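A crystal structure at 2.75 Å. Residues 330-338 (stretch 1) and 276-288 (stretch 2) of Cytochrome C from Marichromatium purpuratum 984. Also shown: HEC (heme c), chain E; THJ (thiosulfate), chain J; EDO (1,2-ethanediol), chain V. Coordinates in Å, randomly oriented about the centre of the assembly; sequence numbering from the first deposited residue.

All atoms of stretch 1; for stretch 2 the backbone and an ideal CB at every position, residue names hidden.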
ATOM      1  N   CYS A 330      -6.661 -14.386   1.576  1.00 47.63           N
ATOM      2  CA  CYS A 330      -7.570 -14.876   0.552  1.00 41.99           C
ATOM      3  C   CYS A 330      -7.006 -16.094  -0.175  1.00 41.53           C
ATOM      4  O   CYS A 330      -7.746 -17.029  -0.518  1.00 38.00           O
ATOM      5  CB  CYS A 330      -7.874 -13.731  -0.416  1.00 47.46           C
ATOM      6  SG  CYS A 330      -9.216 -12.680   0.177  1.00 60.87           S
ATOM      7  N   PHE A 331      -5.696 -16.120  -0.421  1.00 44.43           N
ATOM      8  CA  PHE A 331      -5.136 -17.309  -1.057  1.00 43.50           C
ATOM      9  C   PHE A 331      -5.200 -18.484  -0.100  1.00 41.42           C
ATOM     10  O   PHE A 331      -5.473 -19.611  -0.516  1.00 38.82           O
ATOM     11  CB  PHE A 331      -3.697 -17.072  -1.518  1.00 39.71           C
ATOM     12  CG  PHE A 331      -3.562 -16.507  -2.921  1.00 28.69           C
ATOM     13  CD1 PHE A 331      -3.509 -17.349  -4.011  1.00 35.08           C
ATOM     14  CD2 PHE A 331      -3.438 -15.144  -3.142  1.00 33.84           C
ATOM     15  CE1 PHE A 331      -3.368 -16.850  -5.306  1.00 36.11           C
ATOM     16  CE2 PHE A 331      -3.288 -14.634  -4.442  1.00 36.46           C
ATOM     17  CZ  PHE A 331      -3.259 -15.481  -5.515  1.00 32.97           C
ATOM     18  N   ARG A 332      -4.980 -18.229   1.192  1.00 37.56           N
ATOM     19  CA  ARG A 332      -4.958 -19.314   2.167  1.00 39.89           C
ATOM     20  C   ARG A 332      -6.338 -19.937   2.333  1.00 37.29           C
ATOM     21  O   ARG A 332      -6.450 -21.143   2.537  1.00 39.17           O
ATOM     22  CB  ARG A 332      -4.427 -18.818   3.518  1.00 43.77           C
ATOM     23  CG  ARG A 332      -4.269 -19.936   4.540  1.00 55.58           C
ATOM     24  CD  ARG A 332      -3.360 -19.647   5.754  1.00 64.20           C
ATOM     25  NE  ARG A 332      -2.777 -20.912   6.264  1.00 81.27           N
ATOM     26  CZ  ARG A 332      -2.647 -21.278   7.554  1.00 69.88           C
ATOM     27  NH1 ARG A 332      -3.046 -20.488   8.545  1.00 56.60           N
ATOM     28  NH2 ARG A 332      -2.094 -22.462   7.861  1.00 60.89           N
ATOM     29  N   TYR A 333      -7.399 -19.143   2.268  1.00 39.68           N
ATOM     30  CA  TYR A 333      -8.728 -19.632   2.614  1.00 39.79           C
ATOM     31  C   TYR A 333      -9.642 -19.714   1.399  1.00 41.13           C
ATOM     32  O   TYR A 333     -10.120 -20.798   1.078  1.00 43.02           O
ATOM     33  CB  TYR A 333      -9.361 -18.763   3.694  1.00 38.11           C
ATOM     34  CG  TYR A 333      -8.537 -18.696   4.964  1.00 43.40           C
ATOM     35  CD1 TYR A 333      -8.279 -19.827   5.699  1.00 49.40           C
ATOM     36  CD2 TYR A 333      -7.991 -17.502   5.416  1.00 47.90           C
ATOM     37  CE1 TYR A 333      -7.492 -19.777   6.865  1.00 56.69           C
ATOM     38  CE2 TYR A 333      -7.226 -17.455   6.565  1.00 50.91           C
ATOM     39  CZ  TYR A 333      -6.971 -18.591   7.278  1.00 47.36           C
ATOM     40  OH  TYR A 333      -6.218 -18.546   8.415  1.00 41.75           O
ATOM     41  N   SER A 334      -9.906 -18.610   0.700  1.00 37.33           N
ATOM     42  CA  SER A 334     -10.806 -18.693  -0.448  1.00 37.28           C
ATOM     43  C   SER A 334     -10.215 -19.476  -1.624  1.00 37.52           C
ATOM     44  O   SER A 334     -10.974 -20.086  -2.385  1.00 42.76           O
ATOM     45  CB  SER A 334     -11.217 -17.300  -0.923  1.00 40.50           C
ATOM     46  OG  SER A 334     -11.851 -16.572   0.106  1.00 42.99           O
ATOM     47  N   MET A 335      -8.897 -19.430  -1.835  1.00 36.71           N
ATOM     48  CA  MET A 335      -8.236 -20.195  -2.897  1.00 35.47           C
ATOM     49  C   MET A 335      -7.613 -21.509  -2.411  1.00 40.29           C
ATOM     50  O   MET A 335      -6.983 -22.217  -3.206  1.00 37.31           O
ATOM     51  CB  MET A 335      -7.143 -19.340  -3.558  1.00 32.16           C
ATOM     52  CG  MET A 335      -7.532 -17.884  -3.740  1.00 37.06           C
ATOM     53  SD  MET A 335      -9.022 -17.553  -4.746  1.00 41.08           S
ATOM     54  CE  MET A 335      -8.508 -18.259  -6.328  1.00 32.32           C
ATOM     55  N   ASN A 336      -7.725 -21.828  -1.120  1.00 41.21           N
ATOM     56  CA  ASN A 336      -7.341 -23.141  -0.593  1.00 42.92           C
ATOM     57  C   ASN A 336      -5.910 -23.541  -0.966  1.00 43.15           C
ATOM     58  O   ASN A 336      -5.655 -24.638  -1.468  1.00 40.37           O
ATOM     59  CB  ASN A 336      -8.316 -24.182  -1.094  1.00 42.59           C
ATOM     60  CG  ASN A 336      -8.221 -25.433  -0.331  1.00 43.68           C
ATOM     61  OD1 ASN A 336      -8.094 -25.404   0.894  1.00 42.90           O
ATOM     62  ND2 ASN A 336      -8.311 -26.565  -1.031  1.00 47.16           N
ATOM     63  N   ALA A 337      -4.955 -22.656  -0.665  1.00 43.58           N
ATOM     64  CA  ALA A 337      -3.602 -22.820  -1.183  1.00 39.26           C
ATOM     65  C   ALA A 337      -2.925 -24.061  -0.633  1.00 41.41           C
ATOM     66  O   ALA A 337      -1.993 -24.577  -1.261  1.00 35.28           O
ATOM     67  CB  ALA A 337      -2.770 -21.585  -0.863  1.00 37.63           C
ATOM     68  N   GLN A 338      -3.374 -24.556   0.521  1.00 41.40           N
ATOM     69  CA  GLN A 338      -2.784 -25.764   1.082  1.00 36.41           C
ATOM     70  C   GLN A 338      -2.884 -26.936   0.106  1.00 41.79           C
ATOM     71  O   GLN A 338      -1.991 -27.788   0.058  1.00 45.74           O
ATOM     72  CB  GLN A 338      -3.482 -26.113   2.390  1.00 40.67           C
ATOM     73  CG  GLN A 338      -4.972 -26.483   2.230  1.00 42.44           C
ATOM     74  CD  GLN A 338      -5.669 -26.630   3.568  1.00 45.75           C
ATOM     75  OE1 GLN A 338      -5.011 -26.796   4.602  1.00 46.55           O
ATOM     76  NE2 GLN A 338      -7.006 -26.486   3.572  1.00 46.50           N
ATOM     77  N   UNK A 276       1.422 -18.116 -13.339  1.00 45.15           N
ATOM     78  CA  UNK A 276       2.017 -17.529 -12.144  1.00 42.94           C
ATOM     79  C   UNK A 276       1.212 -17.779 -10.866  1.00 39.55           C
ATOM     80  O   UNK A 276       1.799 -18.048  -9.821  1.00 41.84           O
ATOM     81  CB  UNK A 276       2.183 -16.022 -12.350  1.00 42.94           C
ATOM     82  N   UNK A 277      -0.116 -17.675 -10.900  1.00 40.21           N
ATOM     83  CA  UNK A 277      -0.895 -17.803  -9.671  1.00 36.10           C
ATOM     84  C   UNK A 277      -1.450 -19.209  -9.478  1.00 41.15           C
ATOM     85  O   UNK A 277      -1.721 -19.617  -8.346  1.00 37.31           O
ATOM     86  CB  UNK A 277      -2.044 -16.793  -9.674  1.00 36.10           C
ATOM     87  N   UNK A 278      -1.606 -19.957 -10.558  1.00 46.20           N
ATOM     88  CA  UNK A 278      -2.220 -21.271 -10.465  1.00 40.52           C
ATOM     89  C   UNK A 278      -1.491 -22.194  -9.492  1.00 37.75           C
ATOM     90  O   UNK A 278      -2.161 -22.947  -8.759  1.00 42.88           O
ATOM     91  CB  UNK A 278      -2.269 -21.917 -11.851  1.00 40.52           C
ATOM     92  N   UNK A 279      -0.166 -22.182  -9.415  1.00 37.94           N
ATOM     93  CA  UNK A 279       0.519 -23.056  -8.459  1.00 41.75           C
ATOM     94  C   UNK A 279       0.201 -22.749  -7.003  1.00 38.98           C
ATOM     95  O   UNK A 279       0.599 -23.536  -6.131  1.00 40.68           O
ATOM     96  CB  UNK A 279       2.031 -22.958  -8.669  1.00 41.75           C
ATOM     97  N   UNK A 280      -0.456 -21.628  -6.713  1.00 37.90           N
ATOM     98  CA  UNK A 280      -0.830 -21.256  -5.351  1.00 39.96           C
ATOM     99  C   UNK A 280      -2.334 -21.346  -5.139  1.00 42.60           C
ATOM    100  O   UNK A 280      -2.812 -20.955  -4.070  1.00 40.05           O
ATOM    101  CB  UNK A 280      -0.344 -19.840  -5.036  1.00 39.96           C
ATOM    102  N   UNK A 281      -3.087 -21.865  -6.119  1.00 42.94           N
ATOM    103  CA  UNK A 281      -4.545 -22.006  -6.039  1.00 42.17           C
ATOM    104  C   UNK A 281      -4.862 -23.485  -5.967  1.00 38.73           C
ATOM    105  O   UNK A 281      -4.471 -24.253  -6.858  1.00 39.73           O
ATOM    106  CB  UNK A 281      -5.246 -21.351  -7.231  1.00 42.17           C
ATOM    107  N   UNK A 282      -5.569 -23.876  -4.907  1.00 40.20           N
ATOM    108  CA  UNK A 282      -5.876 -25.270  -4.641  1.00 43.34           C
ATOM    109  C   UNK A 282      -7.331 -25.660  -4.860  1.00 46.33           C
ATOM    110  O   UNK A 282      -7.817 -26.700  -4.379  1.00 48.76           O
ATOM    111  CB  UNK A 282      -5.486 -25.600  -3.199  1.00 43.34           C
ATOM    112  N   UNK A 283      -8.054 -24.809  -5.571  1.00 43.63           N
ATOM    113  CA  UNK A 283      -9.421 -25.114  -5.892  1.00 40.48           C
ATOM    114  C   UNK A 283      -9.735 -24.488  -7.236  1.00 34.92           C
ATOM    115  O   UNK A 283      -8.824 -24.131  -7.992  1.00 40.29           O
ATOM    116  CB  UNK A 283     -10.375 -24.618  -4.803  1.00 40.48           C
ATOM    117  N   UNK A 284     -11.038 -24.393  -7.529  1.00 38.24           N
ATOM    118  CA  UNK A 284     -11.562 -23.908  -8.797  1.00 46.95           C
ATOM    119  C   UNK A 284     -12.318 -22.602  -8.574  1.00 42.77           C
ATOM    120  O   UNK A 284     -13.511 -22.498  -8.849  1.00 41.61           O
ATOM    121  CB  UNK A 284     -12.470 -24.955  -9.446  1.00 46.95           C
ATOM    122  N   UNK A 285     -11.580 -21.589  -8.135  1.00 41.14           N
ATOM    123  CA  UNK A 285     -12.101 -20.282  -7.802  1.00 39.45           C
ATOM    124  C   UNK A 285     -11.245 -19.236  -8.496  1.00 36.36           C
ATOM    125  O   UNK A 285     -10.144 -19.527  -8.967  1.00 35.31           O
ATOM    126  CB  UNK A 285     -12.128 -20.063  -6.288  1.00 39.45           C
ATOM    127  N   UNK A 286     -11.775 -18.016  -8.571  1.00 30.23           N
ATOM    128  CA  UNK A 286     -11.002 -16.839  -8.929  1.00 28.39           C
ATOM    129  C   UNK A 286     -11.457 -15.697  -8.036  1.00 33.48           C
ATOM    130  O   UNK A 286     -12.579 -15.693  -7.523  1.00 33.97           O
ATOM    131  CB  UNK A 286     -11.164 -16.488 -10.409  1.00 28.39           C
ATOM    132  N   UNK A 287     -10.579 -14.700  -7.895  1.00 37.29           N
ATOM    133  CA  UNK A 287     -10.908 -13.518  -7.108  1.00 32.91           C
ATOM    134  C   UNK A 287     -12.181 -12.888  -7.643  1.00 37.69           C
ATOM    135  O   UNK A 287     -13.032 -12.418  -6.881  1.00 37.22           O
ATOM    136  CB  UNK A 287      -9.758 -12.509  -7.128  1.00 32.91           C
ATOM    137  N   UNK A 288     -12.305 -12.857  -8.967  1.00 36.92           N
ATOM    138  CA  UNK A 288     -13.383 -12.150  -9.630  1.00 42.77           C
ATOM    139  C   UNK A 288     -14.749 -12.753  -9.325  1.00 48.52           C
ATOM    140  O   UNK A 288     -15.764 -12.058  -9.464  1.00 48.04           O
ATOM    141  CB  UNK A 288     -13.145 -12.142 -11.141  1.00 42.77           C
TER
HETATM  142 FE   HEC E1003     -11.686 -11.755  -1.248  1.00 47.04          FE
HETATM  143  CHA HEC E1003     -12.471  -9.478   1.311  1.00 38.93           C
HETATM  144  CHB HEC E1003      -8.969  -9.774  -2.222  1.00 32.99           C
HETATM  145  CHC HEC E1003     -10.748 -14.177  -3.639  1.00 34.12           C
HETATM  146  CHD HEC E1003     -14.577 -13.488  -0.572  1.00 34.97           C
HETATM  147  NA  HEC E1003     -10.890  -9.954  -0.573  1.00 36.84           N
HETATM  148  C1A HEC E1003     -11.330  -9.227   0.447  1.00 39.05           C
HETATM  149  C2A HEC E1003     -10.532  -8.005   0.686  1.00 37.41           C
HETATM  150  C3A HEC E1003      -9.512  -8.078  -0.345  1.00 31.77           C
HETATM  151  C4A HEC E1003      -9.814  -9.330  -1.082  1.00 34.84           C
HETATM  152  CMA HEC E1003      -8.436  -7.084  -0.599  1.00 35.49           C
HETATM  153  CAA HEC E1003     -10.771  -6.936   1.722  1.00 39.57           C
HETATM  154  CBA HEC E1003     -12.004  -6.132   1.325  1.00 33.86           C
HETATM  155  CGA HEC E1003     -12.215  -4.942   2.247  1.00 37.48           C
HETATM  156  O1A HEC E1003     -12.962  -4.029   1.829  1.00 28.28           O
HETATM  157  O2A HEC E1003     -11.666  -4.912   3.391  1.00 37.06           O
HETATM  158  NB  HEC E1003     -10.165 -11.962  -2.662  1.00 37.14           N
HETATM  159  C1B HEC E1003      -9.185 -11.061  -2.892  1.00 37.08           C
HETATM  160  C2B HEC E1003      -8.246 -11.488  -3.933  1.00 30.60           C
HETATM  161  C3B HEC E1003      -8.766 -12.786  -4.342  1.00 34.52           C
HETATM  162  C4B HEC E1003      -9.947 -12.982  -3.480  1.00 31.80           C
HETATM  163  CMB HEC E1003      -7.071 -10.750  -4.468  1.00 38.33           C
HETATM  164  CAB HEC E1003      -8.193 -13.698  -5.376  1.00 36.16           C
HETATM  165  CBB HEC E1003      -6.817 -14.145  -4.885  1.00 34.73           C
HETATM  166  NC  HEC E1003     -12.509 -13.534  -1.970  1.00 43.70           N
HETATM  167  C1C HEC E1003     -12.016 -14.340  -2.923  1.00 36.97           C
HETATM  168  C2C HEC E1003     -12.913 -15.473  -3.248  1.00 31.13           C
HETATM  169  C3C HEC E1003     -14.043 -15.268  -2.327  1.00 35.17           C
HETATM  170  C4C HEC E1003     -13.683 -14.029  -1.600  1.00 32.01           C
HETATM  171  CMC HEC E1003     -12.664 -16.555  -4.268  1.00 36.56           C
HETATM  172  CAC HEC E1003     -15.332 -16.051  -2.162  1.00 36.03           C
HETATM  173  CBC HEC E1003     -15.075 -17.516  -2.000  1.00 43.66           C
HETATM  174  ND  HEC E1003     -13.225 -11.518   0.139  1.00 43.60           N
HETATM  175  C1D HEC E1003     -14.275 -12.316   0.247  1.00 36.72           C
HETATM  176  C2D HEC E1003     -15.208 -11.895   1.307  1.00 40.61           C
HETATM  177  C3D HEC E1003     -14.602 -10.691   1.904  1.00 40.88           C
HETATM  178  C4D HEC E1003     -13.367 -10.578   1.080  1.00 42.11           C
HETATM  179  CMD HEC E1003     -16.465 -12.612   1.659  1.00 46.59           C
HETATM  180  CAD HEC E1003     -15.093  -9.799   3.030  1.00 45.00           C
HETATM  181  CBD HEC E1003     -15.354 -10.508   4.376  1.00 69.31           C
HETATM  182  CGD HEC E1003     -14.165 -11.179   5.094  1.00 84.74           C
HETATM  183  O1D HEC E1003     -13.401 -12.013   4.520  1.00 78.31           O
HETATM  184  O2D HEC E1003     -13.993 -10.903   6.313  1.00 93.03           O
HETATM  185  S1  THJ J1008     -10.764 -14.247   2.978  0.66106.64           S
HETATM  186  O1  THJ J1008      -9.489 -13.975   3.727  0.66 68.92           O
HETATM  187  O2  THJ J1008     -11.964 -14.015   3.846  0.66 63.64           O
HETATM  188  O3  THJ J1008     -10.786 -15.690   2.639  0.66 62.33           O
HETATM  189  S2  THJ J1008     -10.813 -13.313   1.382  0.66 58.58           S
HETATM  190  C1  EDO V1020       2.114 -30.133  -0.819  1.00 71.08           C
HETATM  191  O1  EDO V1020       3.325 -30.224  -1.585  1.00 64.48           O
HETATM  192  C2  EDO V1020       0.928 -29.975  -1.767  1.00 68.05           C
HETATM  193  O2  EDO V1020      -0.308 -29.985  -1.037  1.00 57.59           O

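Position 276 has nothing of stretch 1 within reach of its CB, so this contact sets no rule there; the residue is Arg276. At 277 the CB points toward stretch 1 and lies 4.5 Å from Phe331 CZ, close enough that a small residue, polar or apolar, would fit beside the ring. It is Ser277, which packs its CB there, while its backbone O accepts a hydrogen bond from the N of 280 at 2.9 Å and so closes a short 3-10 turn.

Position 278 points away and 279 is out of reach, so many residues could serve. With phi near -63° and no partner in these stretches for its N, 279 also admits proline. They are Ala278 and Pro279.

Position 280 is set sideways, its ideal CB 4.2 Å from Phe331 CD1 and 5.1 Å from Ala337 CB. A CB-bearing residue can pack against Phe331 CD1, and a longer one can send its end elsewhere. His280 does this: its CB stays 4.1 Å from Phe331 CD1, while chi1 in m leads the imidazole away to a hydrogen bond elsewhere in the structure. Its backbone O approaches the Phe331 ring at the edge, 3.7 Å from CD1, and lies 3.3 Å from Ala337 CB.

At 281 the CB is again sideways, 5.2 Å from Phe331 CE1, with the Met335 side chain also nearby. An apolar side chain of moderate size, such as valine, isoleucine or leucine, suits this ground. Val281 places CG2 3.9 Å from both Phe331 CE1 and Met335 CE, joining the two apolar side chains.

Position 282 is the strictest. An ideal CB would stand 2.0 Å from Asn336 O, a clash, so the backbone path calls for glycine even though phi/psi of -108/16 does not. Gly282 lets the two stretches close to 4.8 Å between its CA and Asn336 CA. Its N donates to Met335 O at 2.8 Å, its CA makes a CA-H...O contact with Asn336 O at 3.2 Å, and its O receives a weak hydrogen bond from Asn336 ND2 at 3.4 Å.

Position 283 points toward stretch 1, its CB 5.2 Å from Ser334 O, a carbonyl whose distance asks for a donor two bonds beyond CB, with asparagine the natural fit. Asn283, with chi1 in p, donates from ND2 to Ser334 O at 2.8 Å and 166°, a nearly straight bond.

Position 284 points away and leaves the choice free; it is Asp284.

At 285 the CB faces Met335 CE at 4.0 Å, and a flexible chain could pack its base there and turn outward. Gln285 does so, its end leading away, while its backbone O lies 3.4 Å from Met335 CE.

At 286 the CB points away, its ideal position 5.2 Å from Met335 CE, so stretch 1 imposes little choice and many residues would serve; Thr286 brings its CA to 3.9 Å from Met335 CE. At 287 the CA-to-CB bond is sideways to stretch 1, and the nearby heme vinyl-derived carbon favours cysteine: Cys287 SG is bonded to HEC CAB at 1.7 Å. Position 288, out of reach, is Ala288.

Stretch 2 (276-288) RSAPHVGNDQTCA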
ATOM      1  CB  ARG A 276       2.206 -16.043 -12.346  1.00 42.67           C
ATOM      2  CG  ARG A 276       3.236 -15.738 -13.431  1.00 47.11           C
ATOM      3  CD  ARG A 276       3.815 -14.390 -13.228  1.00 54.02           C
ATOM      4  NE  ARG A 276       5.121 -14.240 -13.840  1.00 61.35           N
ATOM      5  CZ  ARG A 276       5.304 -13.859 -15.099  1.00 72.50           C
ATOM      6  NH1 ARG A 276       4.252 -13.601 -15.909  1.00 68.21           N
ATOM      7  NH2 ARG A 276       6.555 -13.747 -15.539  1.00 63.93           N
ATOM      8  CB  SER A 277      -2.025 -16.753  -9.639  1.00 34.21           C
ATOM      9  OG  SER A 277      -2.835 -16.775 -10.825  1.00 45.15           O
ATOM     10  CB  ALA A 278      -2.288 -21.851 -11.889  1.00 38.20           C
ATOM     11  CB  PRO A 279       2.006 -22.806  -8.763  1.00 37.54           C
ATOM     12  CG  PRO A 279       2.050 -22.223 -10.116  1.00 38.91           C
ATOM     13  CD  PRO A 279       0.791 -21.414 -10.226  1.00 45.28           C
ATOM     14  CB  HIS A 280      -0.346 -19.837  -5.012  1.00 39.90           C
ATOM     15  CG  HIS A 280       1.115 -19.628  -5.277  1.00 49.48           C
ATOM     16  ND1 HIS A 280       2.098 -19.991  -4.377  1.00 40.37           N
ATOM     17  CD2 HIS A 280       1.764 -19.169  -6.378  1.00 45.03           C
ATOM     18  CE1 HIS A 280       3.282 -19.726  -4.901  1.00 41.89           C
ATOM     19  NE2 HIS A 280       3.111 -19.233  -6.115  1.00 41.72           N
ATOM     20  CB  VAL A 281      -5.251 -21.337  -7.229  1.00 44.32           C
ATOM     21  CG1 VAL A 281      -6.763 -21.666  -7.233  1.00 40.18           C
ATOM     22  CG2 VAL A 281      -5.033 -19.812  -7.189  1.00 37.98           C
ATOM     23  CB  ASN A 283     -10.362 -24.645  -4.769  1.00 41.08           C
ATOM     24  CG  ASN A 283     -10.284 -23.179  -4.527  1.00 36.15           C
ATOM     25  OD1 ASN A 283      -9.812 -22.420  -5.375  1.00 36.01           O
ATOM     26  ND2 ASN A 283     -10.821 -22.747  -3.387  1.00 39.09           N
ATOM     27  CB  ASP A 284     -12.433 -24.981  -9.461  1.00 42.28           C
ATOM     28  CG  ASP A 284     -11.609 -26.180  -9.962  1.00 42.29           C
ATOM     29  OD1 ASP A 284     -10.426 -25.981 -10.316  1.00 46.35           O
ATOM     30  OD2 ASP A 284     -12.152 -27.299 -10.056  1.00 40.83           O
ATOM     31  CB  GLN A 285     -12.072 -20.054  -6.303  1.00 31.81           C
ATOM     32  CG  GLN A 285     -12.833 -21.097  -5.510  1.00 36.39           C
ATOM     33  CD  GLN A 285     -14.351 -21.063  -5.662  1.00 39.42           C
ATOM     34  OE1 GLN A 285     -14.978 -22.098  -5.876  1.00 42.84           O
ATOM     35  NE2 GLN A 285     -14.947 -19.903  -5.487  1.00 42.23           N
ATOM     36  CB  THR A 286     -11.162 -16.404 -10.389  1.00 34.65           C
ATOM     37  OG1 THR A 286     -12.499 -15.920 -10.597  1.00 34.86           O
ATOM     38  CG2 THR A 286     -10.847 -17.525 -11.389  1.00 32.92           C
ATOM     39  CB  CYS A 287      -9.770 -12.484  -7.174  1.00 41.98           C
ATOM     40  SG  CYS A 287      -8.022 -13.018  -6.935  1.00 42.33           S
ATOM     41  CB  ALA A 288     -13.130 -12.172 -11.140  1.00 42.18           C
TER
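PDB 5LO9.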